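Local coordinates for DNA-damage inducible protein DDI1-like protein (Leishmania major, PDB 5YQ8), which probably acts as an aspartic endopeptidase of the DDI1 family, the part described here being its dimeric retroviral protease-like domain, at residues 17-22 against 88-93; 28-33 against 78-83. All blocks are in the same frame, centred on the assembly; numbering follows the deposited sequence.

Contact 1 (17-22 against 88-93); sequences VKAFVD and MDLIIG
Phe20 and Ile91 pair side by side where strand 15-21 runs parallel to strand 90-92, in the core of a retropepsin fold; the first strand leads straight into Asp22, the probable active-site aspartate, which opens an Asp-Ser-Gly motif. Three backbone hydrogen bonds alternate across the pair. Phe20 N gives to Leu90 O at 2.7 Å. Ile92 N in turn gives to Phe20 O, and Asp22 N gives to Ile92 O in a nearly straight bond (175°). The last one ties the aspartate's own backbone to the neighbouring strand. Before the first of them a water bridges the strands, donating to Lys18 O and accepting from Leu90 N.

On the face of Phe20 and Ile91, Met88 makes a Met-aromatic contact. Its SD lies 4.1 Å from the centroid of the Phe20 ring, over one face and offset toward the rim. The bend at chi3 (-70°) turns CE back toward the ring, 3.5 Å from Phe20 CD2, while Ile91 CG2 meets the ring at its edge. Tyr7 also packs on this ring, and Gly24 of the second subunit touches it.

The other face is aliphatic. Ala19, Leu90 and Ile92 gather here with Val21, and Leu97 of helix 94-99 packs against Val21 and Ile92. Ile92 CG1 stands anti to its carbonyl carbon (chi1 -64°), and CG1 and CD1 both lie 3.7 Å from Ala19 CB.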
loop_
_atom_site.group_PDB
_atom_site.type_symbol
_atom_site.label_atom_id
_atom_site.label_comp_id
_atom_site.label_asym_id
_atom_site.label_seq_id
_atom_site.Cartn_x
_atom_site.Cartn_y
_atom_site.Cartn_z
ATOM N N VAL A 17 16.907 -10.678 -1.969
ATOM C CA VAL A 17 15.901 -10.257 -1.009
ATOM C C VAL A 17 14.573 -9.997 -1.685
ATOM O O VAL A 17 14.552 -9.566 -2.869
ATOM C CB VAL A 17 16.370 -9.015 -0.226
ATOM C CG1 VAL A 17 17.454 -9.361 0.809
ATOM C CG2 VAL A 17 16.955 -8.000 -1.142
ATOM N N LYS A 18 13.476 -10.311 -0.993
ATOM C CA LYS A 18 12.180 -9.959 -1.476
ATOM C C LYS A 18 11.617 -8.735 -0.735
ATOM O O LYS A 18 11.824 -8.582 0.464
ATOM C CB LYS A 18 11.210 -11.125 -1.400
ATOM C CG LYS A 18 10.632 -11.480 -0.046
ATOM C CD LYS A 18 9.335 -12.239 -0.224
ATOM C CE LYS A 18 8.874 -12.748 1.121
ATOM N NZ LYS A 18 9.855 -13.678 1.791
ATOM N N ALA A 19 10.944 -7.866 -1.486
ATOM C CA ALA A 19 10.546 -6.542 -1.013
ATOM C C ALA A 19 9.038 -6.387 -1.157
ATOM O O ALA A 19 8.512 -6.582 -2.228
ATOM C CB ALA A 19 11.251 -5.435 -1.819
ATOM N N PHE A 20 8.380 -6.016 -0.077
ATOM C CA PHE A 20 6.936 -5.690 -0.068
ATOM C C PHE A 20 6.626 -4.298 -0.604
ATOM O O PHE A 20 7.270 -3.355 -0.183
ATOM C CB PHE A 20 6.456 -5.762 1.347
ATOM C CG PHE A 20 4.961 -5.616 1.520
ATOM C CD1 PHE A 20 4.108 -6.603 1.076
ATOM C CD2 PHE A 20 4.417 -4.510 2.209
ATOM C CE1 PHE A 20 2.746 -6.510 1.321
ATOM C CE2 PHE A 20 3.061 -4.401 2.396
ATOM C CZ PHE A 20 2.216 -5.392 1.934
ATOM N N VAL A 21 5.680 -4.214 -1.527
ATOM C CA VAL A 21 5.371 -2.967 -2.232
ATOM C C VAL A 21 4.076 -2.384 -1.664
ATOM O O VAL A 21 2.982 -2.867 -2.018
ATOM C CB VAL A 21 5.204 -3.188 -3.734
ATOM C CG1 VAL A 21 4.735 -1.903 -4.422
ATOM C CG2 VAL A 21 6.496 -3.747 -4.374
ATOM N N ASP A 22 4.209 -1.369 -0.816
ATOM C CA ASP A 22 3.124 -0.869 0.081
ATOM C C ASP A 22 2.849 0.573 -0.181
ATOM O O ASP A 22 3.575 1.410 0.286
ATOM C CB ASP A 22 3.573 -1.034 1.537
ATOM C CG ASP A 22 2.482 -0.814 2.554
ATOM O OD1 ASP A 22 1.382 -0.353 2.192
ATOM O OD2 ASP A 22 2.780 -1.084 3.757
ATOM N N MET A 88 8.793 -8.522 7.947
ATOM C CA MET A 88 9.060 -8.420 6.512
ATOM C C MET A 88 10.429 -7.842 6.284
ATOM O O MET A 88 10.782 -6.780 6.838
ATOM C CB MET A 88 8.002 -7.563 5.791
ATOM C CG MET A 88 6.639 -8.137 5.991
ATOM S SD MET A 88 5.484 -7.433 4.828
ATOM C CE MET A 88 5.286 -5.737 5.360
ATOM N N ASP A 89 11.202 -8.526 5.431
ATOM C CA ASP A 89 12.601 -8.173 5.206
ATOM C C ASP A 89 12.726 -6.717 4.768
ATOM O O ASP A 89 13.486 -5.955 5.357
ATOM C CB ASP A 89 13.214 -9.113 4.181
ATOM C CG ASP A 89 13.346 -10.534 4.726
ATOM O OD1 ASP A 89 12.929 -10.748 5.927
ATOM O OD2 ASP A 89 13.933 -11.409 3.985
ATOM N N LEU A 90 11.935 -6.318 3.776
ATOM C CA LEU A 90 12.087 -5.044 3.160
ATOM C C LEU A 90 10.740 -4.610 2.662
ATOM O O LEU A 90 10.009 -5.405 1.990
ATOM C CB LEU A 90 13.080 -5.164 1.987
ATOM C CG LEU A 90 13.441 -3.891 1.261
ATOM C CD1 LEU A 90 13.962 -2.817 2.197
ATOM C CD2 LEU A 90 14.475 -4.212 0.201
ATOM N N ILE A 91 10.419 -3.354 2.980
ATOM C CA ILE A 91 9.243 -2.695 2.546
ATOM C C ILE A 91 9.637 -1.515 1.625
ATOM O O ILE A 91 10.404 -0.593 2.050
ATOM C CB ILE A 91 8.437 -2.200 3.747
ATOM C CG1 ILE A 91 8.242 -3.376 4.705
ATOM C CG2 ILE A 91 7.110 -1.705 3.265
ATOM C CD1 ILE A 91 7.529 -3.074 5.984
ATOM N N ILE A 92 9.150 -1.582 0.374
ATOM C CA ILE A 92 9.186 -0.488 -0.546
ATOM C C ILE A 92 7.994 0.434 -0.237
ATOM O O ILE A 92 6.859 0.105 -0.530
ATOM C CB ILE A 92 9.132 -0.996 -1.960
ATOM C CG1 ILE A 92 10.369 -1.825 -2.238
ATOM C CG2 ILE A 92 9.114 0.172 -2.957
ATOM C CD1 ILE A 92 10.425 -2.325 -3.656
ATOM N N GLY A 93 8.238 1.576 0.389
ATOM C CA GLY A 93 7.143 2.516 0.681
ATOM C C GLY A 93 6.898 3.523 -0.427
ATOM O O GLY A 93 7.562 3.565 -1.485
HETATM O O HOH W 1 9.735 -8.044 2.783
#

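Contact 2 (28-33 against 78-83); sequences SIMNKR and FAFYVI
Ser28 O accepts from Tyr81 N at 3.0 Å, the first of four backbone hydrogen bonds that join residues 28-32 to strand 74-83 in parallel, the axes of strands 29-31 and 78-83 inclined by 42°. Met30 binds through both of its backbone groups, its N giving to Tyr81 O (2.9 Å) and its O accepting from Ile83 N. Lys32 N, in the first turn of helix 32-37, reaches Ile83 O at 3.1 Å from well above the carbonyl plane.

Met30 and Phe80 carry the buried face. The methionine's chi1 (167°) sets CG anti to the backbone N, chi2 continues the chain extended, and the bend at chi3 brings CE to 3.5 Å from Phe80 CZ. Its SD approaches the ring obliquely, 4.4 Å from the centroid, in a Met-aromatic contact. On the partly exposed face, Ile29 CG2 rests 3.8 Å from Ile83 CG1, and Ile29 CG1 lies 4.2 Å from Tyr81 CB, near the plane of the ring at its edge.

Asn31 is the N-cap of helix 32-37: its side chain caps a backbone N of the first turn, and its OD1 is hydrogen-bonded to Thr34 OG1. Strand 29-31 is held between strand 74-83 and strand 90-92, whose Leu90 packs on Met30, while strand 62-71 flanks strand 74-83 beyond, with Ile64 and Thr67 against Phe80.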
loop_
_atom_site.group_PDB
_atom_site.type_symbol
_atom_site.label_atom_id
_atom_site.label_comp_id
_atom_site.label_asym_id
_atom_site.label_seq_id
_atom_site.Cartn_x
_atom_site.Cartn_y
_atom_site.Cartn_z
ATOM N N SER A 28 10.063 3.554 3.707
ATOM C CA SER A 28 10.745 2.275 3.469
ATOM C C SER A 28 11.543 1.855 4.694
ATOM O O SER A 28 12.173 2.693 5.344
ATOM C CB SER A 28 11.659 2.340 2.249
ATOM O OG SER A 28 10.886 2.408 1.056
ATOM N N ILE A 29 11.441 0.568 5.034
ATOM C CA ILE A 29 12.009 0.010 6.245
ATOM C C ILE A 29 12.516 -1.382 5.960
ATOM O O ILE A 29 11.883 -2.125 5.246
ATOM C CB ILE A 29 10.997 -0.064 7.385
ATOM C CG1 ILE A 29 10.414 1.303 7.752
ATOM C CG2 ILE A 29 11.693 -0.515 8.644
ATOM C CD1 ILE A 29 9.077 1.224 8.449
ATOM N N MET A 30 13.689 -1.693 6.496
ATOM C CA MET A 30 14.356 -2.958 6.385
ATOM C C MET A 30 14.630 -3.513 7.762
ATOM O O MET A 30 15.054 -2.751 8.660
ATOM C CB MET A 30 15.689 -2.744 5.651
ATOM C CG MET A 30 16.635 -3.908 5.736
ATOM S SD MET A 30 18.102 -3.623 4.722
ATOM C CE MET A 30 17.478 -3.683 3.077
ATOM N N ASN A 31 14.474 -4.823 7.937
ATOM C CA ASN A 31 14.720 -5.392 9.275
ATOM C C ASN A 31 16.203 -5.509 9.537
ATOM O O ASN A 31 16.986 -5.490 8.611
ATOM C CB ASN A 31 13.938 -6.692 9.538
ATOM C CG ASN A 31 14.212 -7.749 8.523
ATOM O OD1 ASN A 31 15.082 -7.560 7.659
ATOM N ND2 ASN A 31 13.437 -8.838 8.548
ATOM N N LYS A 32 16.600 -5.563 10.797
ATOM C CA LYS A 32 18.016 -5.664 11.186
ATOM C C LYS A 32 18.699 -6.870 10.573
ATOM O O LYS A 32 19.856 -6.780 10.133
ATOM C CB LYS A 32 18.176 -5.729 12.708
ATOM C CG LYS A 32 19.634 -5.863 13.169
ATOM C CD LYS A 32 19.809 -5.615 14.656
ATOM C CE LYS A 32 21.251 -5.853 15.100
ATOM N NZ LYS A 32 21.440 -5.254 16.476
ATOM N N ARG A 33 17.947 -7.970 10.500
ATOM C CA ARG A 33 18.465 -9.244 10.071
ATOM C C ARG A 33 18.884 -9.132 8.647
ATOM O O ARG A 33 19.925 -9.716 8.280
ATOM C CB ARG A 33 17.406 -10.365 10.226
ATOM C CG ARG A 33 17.915 -11.768 9.836
ATOM C CD ARG A 33 16.921 -12.865 10.254
ATOM N NE ARG A 33 15.557 -12.309 10.308
ATOM C CZ ARG A 33 14.690 -12.272 9.297
ATOM N NH1 ARG A 33 15.001 -12.812 8.110
ATOM N NH2 ARG A 33 13.468 -11.710 9.476
ATOM N N PHE A 78 18.375 3.348 -2.786
ATOM C CA PHE A 78 17.380 3.361 -1.741
ATOM C C PHE A 78 17.858 4.018 -0.472
ATOM O O PHE A 78 19.011 4.000 -0.136
ATOM C CB PHE A 78 16.947 1.938 -1.414
ATOM C CG PHE A 78 15.786 1.468 -2.278
ATOM C CD1 PHE A 78 15.961 1.279 -3.664
ATOM C CD2 PHE A 78 14.517 1.269 -1.725
ATOM C CE1 PHE A 78 14.922 0.906 -4.463
ATOM C CE2 PHE A 78 13.467 0.875 -2.542
ATOM C CZ PHE A 78 13.675 0.691 -3.902
ATOM N N ALA A 79 16.909 4.577 0.269
ATOM C CA ALA A 79 17.100 5.042 1.661
ATOM C C ALA A 79 15.947 4.468 2.454
ATOM O O ALA A 79 14.768 4.488 1.984
ATOM C CB ALA A 79 17.056 6.531 1.777
ATOM N N PHE A 80 16.296 3.901 3.608
ATOM C CA PHE A 80 15.305 3.335 4.480
ATOM C C PHE A 80 15.729 3.245 5.923
ATOM O O PHE A 80 16.903 3.372 6.221
ATOM C CB PHE A 80 14.942 1.960 4.005
ATOM C CG PHE A 80 16.094 1.144 3.624
ATOM C CD1 PHE A 80 16.951 0.682 4.567
ATOM C CD2 PHE A 80 16.311 0.876 2.302
ATOM C CE1 PHE A 80 18.024 -0.051 4.173
ATOM C CE2 PHE A 80 17.367 0.198 1.891
ATOM C CZ PHE A 80 18.227 -0.281 2.830
ATOM N N TYR A 81 14.759 3.129 6.811
ATOM C CA TYR A 81 15.037 2.913 8.213
ATOM C C TYR A 81 15.354 1.465 8.464
ATOM O O TYR A 81 14.950 0.604 7.737
ATOM C CB TYR A 81 13.842 3.346 9.046
ATOM C CG TYR A 81 13.552 4.811 8.959
ATOM C CD1 TYR A 81 14.476 5.748 9.442
ATOM C CD2 TYR A 81 12.366 5.287 8.443
ATOM C CE1 TYR A 81 14.237 7.102 9.407
ATOM C CE2 TYR A 81 12.100 6.660 8.461
ATOM C CZ TYR A 81 13.066 7.559 8.920
ATOM O OH TYR A 81 12.945 8.927 8.912
ATOM N N VAL A 82 16.087 1.209 9.531
ATOM C CA VAL A 82 16.399 -0.138 9.942
ATOM C C VAL A 82 15.772 -0.357 11.315
ATOM O O VAL A 82 16.000 0.467 12.227
ATOM C CB VAL A 82 17.913 -0.431 9.944
ATOM C CG1 VAL A 82 18.166 -1.827 10.437
ATOM C CG2 VAL A 82 18.502 -0.301 8.534
ATOM N N ILE A 83 14.973 -1.424 11.432
ATOM C CA ILE A 83 14.241 -1.737 12.641
ATOM C C ILE A 83 14.411 -3.220 12.975
ATOM O O ILE A 83 14.168 -4.062 12.120
ATOM C CB ILE A 83 12.750 -1.364 12.453
ATOM C CG1 ILE A 83 12.605 0.148 12.259
ATOM C CG2 ILE A 83 11.941 -1.815 13.651
ATOM C CD1 ILE A 83 11.242 0.774 12.482
#

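Both contacts are parallel strand pairs of the same mixed sheet, and they meet where strands 90-92 and 29-31 run as antiparallel neighbours. There Ile91 N lies 3.0 Å from Ile29 O, probably hydrogen-bonded, and Ser28 OG probably accepts from Gly93 N. Both are partly buried, but contact 1 lies deeper, its centre about 3 Å from the centre of the chain against about 7 Å for that of contact 2. Contact 1 ends at the probable catalytic aspartate and the subunit interface, where Val21 O is hydrogen-bonded to Ser23 OG of the second subunit, as in the fireman's grip of retropepsins. Contact 2 runs instead into helix 32-37 and touches the second subunit at Tyr81. Each pairs a methionine with a phenylalanine.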